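Local coordinates for GTP-binding protein (Pyrococcus horikoshii, PDB 1WXQ) that probably binds GTP and hydrolyses nucleotides as an Obg-type P-loop GTPase, although its precise cellular role is unknown, at residues Gly7-Val11 with Thr115-Gly119; Val342-Lys346 with Phe356-Thr360; Trp141-Leu146 with His171-Ile175; Ala111-Thr115 with Lys223-Ala227. One frame throughout, in Å; residues are numbered along the deposited sequence.

Contact 1. Residues Gly7-Val11 with Thr115-Gly119; sequences GKPNV and TDPEG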
loop_
_atom_site.group_PDB
_atom_site.type_symbol
_atom_site.label_atom_id
_atom_site.label_comp_id
_atom_site.label_asym_id
_atom_site.label_seq_id
_atom_site.Cartn_x
_atom_site.Cartn_y
_atom_site.Cartn_z
ATOM N N GLY A 7 -7.181 11.995 -5.374
ATOM C CA GLY A 7 -7.058 13.382 -4.959
ATOM C C GLY A 7 -7.958 14.319 -5.751
ATOM O O GLY A 7 -8.540 13.927 -6.753
ATOM N N LYS A 8 -8.102 15.558 -5.299
ATOM C CA LYS A 8 -8.917 16.503 -6.039
ATOM C C LYS A 8 -8.035 16.997 -7.193
ATOM O O LYS A 8 -6.853 16.668 -7.249
ATOM C CB LYS A 8 -9.348 17.653 -5.136
ATOM C CG LYS A 8 -8.221 18.387 -4.450
ATOM C CD LYS A 8 -8.783 19.485 -3.537
ATOM C CE LYS A 8 -7.682 20.305 -2.822
ATOM N NZ LYS A 8 -8.247 21.462 -2.049
ATOM N N PRO A 9 -8.594 17.770 -8.141
ATOM C CA PRO A 9 -7.741 18.236 -9.242
ATOM C C PRO A 9 -6.882 19.449 -8.842
ATOM O O PRO A 9 -7.224 20.193 -7.928
ATOM C CB PRO A 9 -8.747 18.461 -10.364
ATOM C CG PRO A 9 -9.910 19.017 -9.612
ATOM C CD PRO A 9 -10.008 18.107 -8.400
ATOM N N ASN A 10 -5.757 19.624 -9.522
ATOM C CA ASN A 10 -4.850 20.752 -9.283
ATOM C C ASN A 10 -3.965 20.757 -8.043
ATOM O O ASN A 10 -3.433 21.802 -7.668
ATOM C CB ASN A 10 -5.654 22.059 -9.328
ATOM C CG ASN A 10 -6.431 22.222 -10.628
ATOM O OD1 ASN A 10 -5.904 21.967 -11.721
ATOM N ND2 ASN A 10 -7.691 22.655 -10.517
ATOM N N VAL A 11 -3.806 19.598 -7.407
ATOM C CA VAL A 11 -2.944 19.481 -6.238
ATOM C C VAL A 11 -1.721 18.638 -6.620
ATOM O O VAL A 11 -0.837 18.387 -5.794
ATOM C CB VAL A 11 -3.681 18.814 -5.038
ATOM C CG1 VAL A 11 -4.939 19.584 -4.709
ATOM C CG2 VAL A 11 -4.024 17.366 -5.358
ATOM N N THR A 115 -6.088 25.656 -2.467
ATOM C CA THR A 115 -7.013 25.057 -3.429
ATOM C C THR A 115 -8.375 24.742 -2.812
ATOM O O THR A 115 -8.470 24.339 -1.652
ATOM C CB THR A 115 -6.434 23.767 -4.058
ATOM O OG1 THR A 115 -5.866 22.937 -3.035
ATOM C CG2 THR A 115 -5.376 24.117 -5.093
ATOM N N ASP A 116 -9.419 24.939 -3.615
ATOM C CA ASP A 116 -10.813 24.724 -3.216
ATOM C C ASP A 116 -11.163 23.239 -3.172
ATOM O O ASP A 116 -10.426 22.405 -3.700
ATOM C CB ASP A 116 -11.727 25.428 -4.227
ATOM C CG ASP A 116 -13.030 25.903 -3.618
ATOM O OD1 ASP A 116 -12.994 26.578 -2.563
ATOM O OD2 ASP A 116 -14.095 25.616 -4.204
ATOM N N PRO A 117 -12.279 22.883 -2.515
ATOM C CA PRO A 117 -12.637 21.467 -2.473
ATOM C C PRO A 117 -12.786 20.925 -3.898
ATOM O O PRO A 117 -12.381 19.797 -4.195
ATOM C CB PRO A 117 -13.949 21.478 -1.708
ATOM C CG PRO A 117 -13.697 22.545 -0.695
ATOM C CD PRO A 117 -13.072 23.645 -1.535
ATOM N N GLU A 118 -13.356 21.743 -4.779
ATOM C CA GLU A 118 -13.539 21.346 -6.168
ATOM C C GLU A 118 -12.224 21.488 -6.928
ATOM O O GLU A 118 -12.128 21.129 -8.103
ATOM C CB GLU A 118 -14.624 22.197 -6.843
ATOM C CG GLU A 118 -16.045 21.966 -6.325
ATOM C CD GLU A 118 -16.354 22.740 -5.049
ATOM O OE1 GLU A 118 -16.135 23.970 -5.045
ATOM O OE2 GLU A 118 -16.825 22.130 -4.057
ATOM N N GLY A 119 -11.215 22.029 -6.250
ATOM C CA GLY A 119 -9.905 22.184 -6.859
ATOM C C GLY A 119 -9.581 23.461 -7.620
ATOM O O GLY A 119 -8.880 23.405 -8.626
#
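The loop Gly7-Val11, leaving strand 2-7 for helix 13-21, fits the phosphate-binding P-loop (G1 motif) of a GTPase, and here it is pinned to the turn after strand 104-110. Hydrogen bonding dominates. Lys8 is extended beyond chi1, so NZ reaches Asp116 O at 2.9 Å and Thr115 OG1 at 3.0 Å, with a weak third bond from NZ to Thr115 O at 2.9 Å. Asp130 adds a salt bridge to this ammonium, and the Thr115 hydroxyl also bonds Asp110. A separate, very short bond joins Asn10 ND2 to Gly119 O at 2.4 Å. Packing contacts fill the remainder: Pro9 CG lies 3.4 Å from Glu118 O, and Val11 CG1 is 3.9 Å from Thr115 OG1. A type I turn from Asp116 to Gly119 is closed by Gly119 N to Asp116 O at 2.7 Å, so Asp116 O accepts from Gly119 N and Lys8 NZ. Gly119 has phi 90° and psi 37°, angles that favour glycine, and an ideal CB there would lie 2.6 Å from Pro9 O, a clash.

Contact 2. Residues Val342-Lys346 with Phe356-Thr360; sequences VFLMK and FKVHT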
loop_
_atom_site.group_PDB
_atom_site.type_symbol
_atom_site.label_atom_id
_atom_site.label_comp_id
_atom_site.label_asym_id
_atom_site.label_seq_id
_atom_site.Cartn_x
_atom_site.Cartn_y
_atom_site.Cartn_z
ATOM N N VAL A 342 12.098 -12.081 -5.840
ATOM C CA VAL A 342 11.801 -11.460 -4.561
ATOM C C VAL A 342 10.298 -11.372 -4.412
ATOM O O VAL A 342 9.593 -11.019 -5.357
ATOM C CB VAL A 342 12.360 -10.022 -4.475
ATOM C CG1 VAL A 342 11.820 -9.186 -5.629
ATOM C CG2 VAL A 342 11.964 -9.392 -3.151
ATOM N N PHE A 343 9.805 -11.678 -3.221
ATOM C CA PHE A 343 8.373 -11.591 -2.984
ATOM C C PHE A 343 8.026 -10.728 -1.777
ATOM O O PHE A 343 8.705 -10.749 -0.744
ATOM C CB PHE A 343 7.782 -12.997 -2.832
ATOM C CG PHE A 343 7.776 -13.783 -4.117
ATOM C CD1 PHE A 343 6.843 -13.512 -5.110
ATOM C CD2 PHE A 343 8.738 -14.762 -4.356
ATOM C CE1 PHE A 343 6.867 -14.204 -6.331
ATOM C CE2 PHE A 343 8.773 -15.459 -5.573
ATOM C CZ PHE A 343 7.838 -15.178 -6.559
ATOM N N LEU A 344 6.982 -9.929 -1.942
ATOM C CA LEU A 344 6.490 -9.078 -0.879
ATOM C C LEU A 344 5.561 -9.988 -0.064
ATOM O O LEU A 344 4.487 -10.374 -0.531
ATOM C CB LEU A 344 5.702 -7.906 -1.480
ATOM C CG LEU A 344 6.374 -6.693 -2.154
ATOM C CD1 LEU A 344 5.391 -5.552 -2.444
ATOM C CD2 LEU A 344 7.500 -6.219 -1.244
HETATM N N MSE A 345 5.998 -10.358 1.133
HETATM C CA MSE A 345 5.210 -11.206 2.016
HETATM C C MSE A 345 4.621 -10.365 3.150
HETATM O O MSE A 345 5.238 -9.408 3.606
HETATM C CB MSE A 345 6.090 -12.294 2.633
HETATM C CG MSE A 345 6.873 -13.112 1.623
HETATM SE SE MSE A 345 5.709 -13.786 0.256
HETATM C CE MSE A 345 4.746 -15.087 1.332
ATOM N N LYS A 346 3.434 -10.738 3.606
ATOM C CA LYS A 346 2.827 -10.041 4.706
ATOM C C LYS A 346 3.493 -10.497 5.980
ATOM O O LYS A 346 3.830 -11.660 6.154
ATOM C CB LYS A 346 1.342 -10.401 4.734
ATOM C CG LYS A 346 0.636 -9.855 5.975
ATOM C CD LYS A 346 0.155 -8.416 5.782
ATOM C CE LYS A 346 -0.503 -7.845 7.041
ATOM N NZ LYS A 346 -1.071 -6.530 6.747
ATOM N N PHE A 356 3.836 -21.166 -1.624
ATOM C CA PHE A 356 2.654 -20.963 -2.460
ATOM C C PHE A 356 2.788 -19.797 -3.425
ATOM O O PHE A 356 2.273 -19.852 -4.548
ATOM C CB PHE A 356 1.399 -20.811 -1.594
ATOM C CG PHE A 356 0.841 -22.127 -1.125
ATOM C CD1 PHE A 356 0.201 -22.984 -2.017
ATOM C CD2 PHE A 356 0.974 -22.528 0.201
ATOM C CE1 PHE A 356 -0.300 -24.220 -1.588
ATOM C CE2 PHE A 356 0.475 -23.763 0.633
ATOM C CZ PHE A 356 -0.161 -24.607 -0.266
ATOM N N LYS A 357 3.482 -18.745 -3.011
ATOM C CA LYS A 357 3.676 -17.625 -3.914
ATOM C C LYS A 357 4.354 -18.131 -5.180
ATOM O O LYS A 357 4.030 -17.683 -6.276
ATOM C CB LYS A 357 4.532 -16.531 -3.267
ATOM C CG LYS A 357 3.750 -15.586 -2.395
ATOM C CD LYS A 357 2.543 -15.029 -3.133
ATOM C CE LYS A 357 1.878 -13.923 -2.322
ATOM N NZ LYS A 357 2.849 -12.817 -2.045
ATOM N N VAL A 358 5.290 -19.068 -5.023
ATOM C CA VAL A 358 5.988 -19.631 -6.171
ATOM C C VAL A 358 5.016 -20.537 -6.935
ATOM O O VAL A 358 4.649 -20.242 -8.075
ATOM C CB VAL A 358 7.230 -20.472 -5.754
ATOM C CG1 VAL A 358 8.006 -20.905 -7.010
ATOM C CG2 VAL A 358 8.128 -19.675 -4.809
ATOM N N HIS A 359 4.583 -21.632 -6.314
ATOM C CA HIS A 359 3.664 -22.537 -6.995
ATOM C C HIS A 359 2.870 -23.459 -6.071
ATOM O O HIS A 359 3.380 -23.916 -5.051
ATOM C CB HIS A 359 4.436 -23.381 -8.008
ATOM C CG HIS A 359 3.567 -24.073 -9.009
ATOM N ND1 HIS A 359 2.681 -23.394 -9.819
ATOM C CD2 HIS A 359 3.474 -25.379 -9.360
ATOM C CE1 HIS A 359 2.084 -24.250 -10.630
ATOM N NE2 HIS A 359 2.546 -25.461 -10.372
ATOM N N THR A 360 1.622 -23.726 -6.457
ATOM C CA THR A 360 0.716 -24.597 -5.713
ATOM C C THR A 360 1.397 -25.850 -5.148
ATOM O O THR A 360 1.353 -26.093 -3.937
ATOM C CB THR A 360 -0.480 -25.074 -6.609
ATOM O OG1 THR A 360 -1.400 -23.999 -6.815
ATOM C CG2 THR A 360 -1.226 -26.229 -5.952
#
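Phe343 opens the edge strand 343-346 and supplies its largest share of the contact area, 59 Å². Its CA-to-CB bond points at the helix, and one face of the ring is covered by Lys357, with Phe343 CD1 to Lys357 CB at 4.2 Å. Farther round the same ring, Phe343 CE2 comes 4.3 Å from Val358 CG2, an apolar contact met obliquely. Leu354, about one turn earlier in the helix, also touches Phe343.

Leu344, by ordinary strand alternation, takes the opposite role: its side chain leads off to Leu319, Met1 and Ile71, the last on strand 68-77, while its carbonyl is directed toward the end of the Lys357 side chain, Leu344 O lying 3.3 Å from Lys357 NZ. The segments belong to the TGS domain, which has the ubiquitin-like beta-grasp fold, a helix packed across a mixed sheet. Strand 343-346 runs antiparallel to strand 319-325, with backbone hydrogen bonds from Phe343 to Val322 and from Met345 to Ile320, and helix 351-358 covers the side reached by Phe343 and Met345.

Met345, present as selenomethionine, leaves the strand sideways, but its three chi angles, all m, fold it back so that Met345 SE stands 3.8 Å from Lys357 CG. Lys357 thus lies alongside both Phe343 and Met345, giving 88 Å² of its surface to the strand; Met345 also touches Asp353 of the helix and Val322 of the neighbouring strand.

Contact 3. Residues Trp141-Leu146 with His171-Ile175; sequences WIYGIL and HLSGI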
loop_
_atom_site.group_PDB
_atom_site.type_symbol
_atom_site.label_atom_id
_atom_site.label_comp_id
_atom_site.label_asym_id
_atom_site.label_seq_id
_atom_site.Cartn_x
_atom_site.Cartn_y
_atom_site.Cartn_z
ATOM N N TRP A 141 -19.871 4.337 0.613
ATOM C CA TRP A 141 -19.906 3.460 -0.564
ATOM C C TRP A 141 -20.048 1.961 -0.146
ATOM O O TRP A 141 -20.907 1.252 -0.668
ATOM C CB TRP A 141 -18.667 3.736 -1.403
ATOM C CG TRP A 141 -18.318 2.634 -2.362
ATOM C CD1 TRP A 141 -19.123 2.082 -3.318
ATOM C CD2 TRP A 141 -17.057 1.946 -2.452
ATOM N NE1 TRP A 141 -18.444 1.091 -3.996
ATOM C CE2 TRP A 141 -17.177 0.987 -3.489
ATOM C CE3 TRP A 141 -15.838 2.050 -1.758
ATOM C CZ2 TRP A 141 -16.126 0.136 -3.849
ATOM C CZ3 TRP A 141 -14.786 1.196 -2.119
ATOM C CH2 TRP A 141 -14.942 0.254 -3.156
ATOM N N ILE A 142 -19.156 1.528 0.764
ATOM C CA ILE A 142 -19.148 0.226 1.420
ATOM C C ILE A 142 -20.439 -0.010 2.204
ATOM O O ILE A 142 -21.046 -1.071 2.166
ATOM C CB ILE A 142 -17.947 0.173 2.366
ATOM C CG1 ILE A 142 -16.696 0.701 1.661
ATOM C CG2 ILE A 142 -17.673 -1.285 2.782
ATOM C CD1 ILE A 142 -15.406 0.177 2.297
ATOM N N TYR A 143 -20.831 1.023 2.972
ATOM C CA TYR A 143 -22.059 0.917 3.751
ATOM C C TYR A 143 -23.274 0.694 2.848
ATOM O O TYR A 143 -24.168 -0.085 3.149
ATOM C CB TYR A 143 -22.226 2.212 4.547
ATOM C CG TYR A 143 -23.645 2.379 4.962
ATOM C CD1 TYR A 143 -24.149 1.635 6.023
ATOM C CD2 TYR A 143 -24.453 3.333 4.343
ATOM C CE1 TYR A 143 -25.442 1.853 6.475
ATOM C CE2 TYR A 143 -25.749 3.546 4.788
ATOM C CZ TYR A 143 -26.244 2.808 5.847
ATOM O OH TYR A 143 -27.523 3.037 6.320
ATOM N N GLY A 144 -23.388 1.404 1.735
ATOM C CA GLY A 144 -24.550 1.250 0.896
ATOM C C GLY A 144 -24.627 -0.161 0.340
ATOM O O GLY A 144 -25.715 -0.711 0.206
ATOM N N ILE A 145 -23.481 -0.759 0.017
ATOM C CA ILE A 145 -23.497 -2.107 -0.527
ATOM C C ILE A 145 -24.056 -3.102 0.489
ATOM O O ILE A 145 -24.771 -4.022 0.116
ATOM C CB ILE A 145 -22.105 -2.541 -0.986
ATOM C CG1 ILE A 145 -21.654 -1.651 -2.143
ATOM C CG2 ILE A 145 -22.135 -3.995 -1.433
ATOM C CD1 ILE A 145 -20.285 -2.023 -2.715
ATOM N N LEU A 146 -23.750 -2.896 1.766
ATOM C CA LEU A 146 -24.248 -3.758 2.840
ATOM C C LEU A 146 -25.704 -3.452 3.194
ATOM O O LEU A 146 -26.539 -4.346 3.276
ATOM C CB LEU A 146 -23.400 -3.561 4.099
ATOM C CG LEU A 146 -21.943 -4.008 4.008
ATOM C CD1 LEU A 146 -21.134 -3.346 5.095
ATOM C CD2 LEU A 146 -21.867 -5.534 4.108
ATOM N N HIS A 171 -20.249 -11.068 -0.342
ATOM C CA HIS A 171 -20.951 -9.872 -0.761
ATOM C C HIS A 171 -20.024 -8.698 -1.005
ATOM O O HIS A 171 -20.308 -7.875 -1.864
ATOM C CB HIS A 171 -22.030 -9.495 0.260
ATOM C CG HIS A 171 -23.052 -8.542 -0.273
ATOM N ND1 HIS A 171 -24.047 -8.003 0.510
ATOM C CD2 HIS A 171 -23.217 -8.010 -1.507
ATOM C CE1 HIS A 171 -24.778 -7.176 -0.215
ATOM N NE2 HIS A 171 -24.295 -7.161 -1.444
ATOM N N LEU A 172 -18.919 -8.607 -0.273
ATOM C CA LEU A 172 -17.992 -7.497 -0.490
ATOM C C LEU A 172 -16.675 -8.004 -1.095
ATOM O O LEU A 172 -15.683 -7.274 -1.157
ATOM C CB LEU A 172 -17.752 -6.729 0.821
ATOM C CG LEU A 172 -18.886 -5.799 1.291
ATOM C CD1 LEU A 172 -18.899 -5.772 2.801
ATOM C CD2 LEU A 172 -18.715 -4.383 0.714
ATOM N N SER A 173 -16.682 -9.253 -1.570
ATOM C CA SER A 173 -15.498 -9.851 -2.201
ATOM C C SER A 173 -14.979 -8.953 -3.315
ATOM O O SER A 173 -13.787 -8.961 -3.616
ATOM C CB SER A 173 -15.820 -11.232 -2.804
ATOM O OG SER A 173 -15.735 -12.261 -1.838
ATOM N N GLY A 174 -15.877 -8.181 -3.918
ATOM C CA GLY A 174 -15.477 -7.308 -5.006
ATOM C C GLY A 174 -14.536 -6.161 -4.668
ATOM O O GLY A 174 -13.974 -5.520 -5.564
ATOM N N ILE A 175 -14.350 -5.894 -3.383
ATOM C CA ILE A 175 -13.481 -4.803 -2.984
ATOM C C ILE A 175 -12.154 -5.289 -2.403
ATOM O O ILE A 175 -11.235 -4.504 -2.181
ATOM C CB ILE A 175 -14.202 -3.869 -1.982
ATOM C CG1 ILE A 175 -15.439 -3.262 -2.649
ATOM C CG2 ILE A 175 -13.285 -2.734 -1.543
ATOM C CD1 ILE A 175 -16.619 -4.200 -2.742
#
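Leu172, the first residue to leave helical angles after helix 164-171, is the main bump here, with 82 Å² covered of 364 Å² buried, both sides summed. It enters a hollow on helix 127-147 walled by three side chains: Leu172 CD2 meets Ile142 CG2 at 3.9 Å and Ile145 CG2 at 4.1 Å, while Leu172 CD1 presses to 3.3 Å of Leu146 CD2. A second bump follows: the chain bends back, with Ile175 N bonded to Leu172 O at 2.9 Å, and both side chains point toward the same helix. Ile175 packs into the corner formed by Trp141 and Ile145, its CG1 at 3.6 Å from Trp141 CH2 and its CD1 at 4.3 Å from Ile145 CD1. At the other end Ile145 CG2 stands 4.2 Å from the His171 ring centroid, 29° off the normal, an off-centre CH-pi contact, and His171 CE1 approaches Ile145 O at 3.2 Å. Leu146 also touches Leu203 and Phe206 of helix 200-214. The contact thus fastens part of the helical region inserted between parallel strands 104-110 and 217-222. With no hydrogen bonds between the segments, it rests mainly on apolar side-chain fit, with the His171 ring at its polar margin.

Contact 4. Residues Ala111-Thr115 with Lys223-Ala227; sequences ATGKT and KADAA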
loop_
_atom_site.group_PDB
_atom_site.type_symbol
_atom_site.label_atom_id
_atom_site.label_comp_id
_atom_site.label_asym_id
_atom_site.label_seq_id
_atom_site.Cartn_x
_atom_site.Cartn_y
_atom_site.Cartn_z
ATOM N N ALA A 111 -0.770 20.915 0.314
ATOM C CA ALA A 111 -0.245 21.405 1.590
ATOM C C ALA A 111 -0.403 22.920 1.759
ATOM O O ALA A 111 -0.655 23.410 2.859
ATOM C CB ALA A 111 1.222 21.009 1.752
ATOM N N THR A 112 -0.266 23.667 0.675
ATOM C CA THR A 112 -0.408 25.112 0.768
ATOM C C THR A 112 -1.823 25.507 1.141
ATOM O O THR A 112 -2.051 26.609 1.609
ATOM C CB THR A 112 -0.081 25.800 -0.550
ATOM O OG1 THR A 112 -1.078 25.452 -1.514
ATOM C CG2 THR A 112 1.310 25.395 -1.040
ATOM N N GLY A 113 -2.773 24.605 0.923
ATOM C CA GLY A 113 -4.161 24.894 1.244
ATOM C C GLY A 113 -4.715 26.045 0.425
ATOM O O GLY A 113 -5.661 26.712 0.837
ATOM N N LYS A 114 -4.123 26.281 -0.740
ATOM C CA LYS A 114 -4.564 27.355 -1.615
ATOM C C LYS A 114 -5.496 26.822 -2.707
ATOM O O LYS A 114 -5.667 27.455 -3.752
ATOM C CB LYS A 114 -3.349 28.045 -2.252
ATOM C CG LYS A 114 -3.156 29.511 -1.853
ATOM C CD LYS A 114 -2.656 29.671 -0.423
ATOM C CE LYS A 114 -2.522 31.150 -0.046
ATOM N NZ LYS A 114 -1.926 31.368 1.312
ATOM N N THR A 115 -6.088 25.656 -2.467
ATOM C CA THR A 115 -7.013 25.057 -3.429
ATOM C C THR A 115 -8.375 24.742 -2.812
ATOM O O THR A 115 -8.470 24.339 -1.652
ATOM C CB THR A 115 -6.434 23.767 -4.058
ATOM O OG1 THR A 115 -5.866 22.937 -3.035
ATOM C CG2 THR A 115 -5.376 24.117 -5.093
ATOM N N LYS A 223 3.162 19.654 -2.968
ATOM C CA LYS A 223 3.481 21.060 -3.202
ATOM C C LYS A 223 4.094 21.627 -1.929
ATOM O O LYS A 223 4.059 22.829 -1.690
ATOM C CB LYS A 223 2.232 21.865 -3.590
ATOM C CG LYS A 223 1.496 21.322 -4.822
ATOM C CD LYS A 223 0.586 22.365 -5.476
ATOM C CE LYS A 223 -0.498 22.875 -4.531
ATOM N NZ LYS A 223 -1.400 23.879 -5.198
ATOM N N ALA A 224 4.654 20.738 -1.115
ATOM C CA ALA A 224 5.279 21.110 0.149
ATOM C C ALA A 224 6.316 22.220 -0.023
ATOM O O ALA A 224 6.420 23.111 0.814
ATOM C CB ALA A 224 5.930 19.885 0.776
ATOM N N ASP A 225 7.082 22.148 -1.108
ATOM C CA ASP A 225 8.103 23.142 -1.423
ATOM C C ASP A 225 7.527 24.560 -1.424
ATOM O O ASP A 225 8.221 25.521 -1.073
ATOM C CB ASP A 225 8.688 22.847 -2.794
ATOM C CG ASP A 225 7.623 22.772 -3.859
ATOM O OD1 ASP A 225 6.553 22.196 -3.565
ATOM O OD2 ASP A 225 7.849 23.273 -4.981
ATOM N N ALA A 226 6.265 24.694 -1.826
ATOM C CA ALA A 226 5.629 26.007 -1.856
ATOM C C ALA A 226 4.920 26.304 -0.532
ATOM O O ALA A 226 4.233 27.325 -0.393
ATOM C CB ALA A 226 4.633 26.083 -3.016
ATOM N N ALA A 227 5.092 25.421 0.446
ATOM C CA ALA A 227 4.440 25.616 1.737
ATOM C C ALA A 227 5.452 25.798 2.847
ATOM O O ALA A 227 6.627 25.488 2.684
ATOM C CB ALA A 227 3.530 24.435 2.040
#
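Lys223 stands out for its positive phi (phi 74°, psi 24°), an uncommon conformation for a residue other than glycine. It lies in the sequence Asn222-Lys223-Ala224-Asp225, which fits the NKxD (G4) motif that recognises guanine in related GTPases. Its side chain runs past Thr112, CE at 4.0 Å from Thr112 OG1, and ends with NZ 4.0 Å from Thr115 CG2. Thr112 is the most deeply engaged residue on its side, with 74 Å² covered: its CG2 lies 3.6 Å from Ala226 O, 3.8 Å from Lys223 O and 3.9 Å from Ala227 CB. An ST turn holds its other branch, Lys114 N donating to Thr112 OG1 at 3.2 Å. Beside it, Ala111 CB packs 4.1 Å from Ala227 CB. The polar ends converge on Asp110, which takes a salt bridge from Lys223 and hydrogen bonds with Thr112 and Thr115. Chemically, then, the segments touch through methyl groups, carbonyls and the chain of Lys223, while the ammonium and the two hydroxyls are linked through the Asp110 carboxylate.

Contacts 1 and 4 form one cluster: their centres are 12 Å apart, they share Thr115, and Asn10 O of one lies 3.8 Å from Lys223 NZ of the other. Both join loops that follow parallel strands of the large sheet, 2-7, 104-110 and 217-222, so the putative P-loop and G4 loops meet through the loop after 104-110, as suits a nucleotide site. Contact 3 falls between the two segments of contact 4 along the chain, in the helical excursion beginning with helix 127-147, about 27 Å from contact 1 between centres. Contact 2 comes last, in the TGS domain with its separate sheet, its centre about 40 Å from that of contact 4 and across the chain's centre.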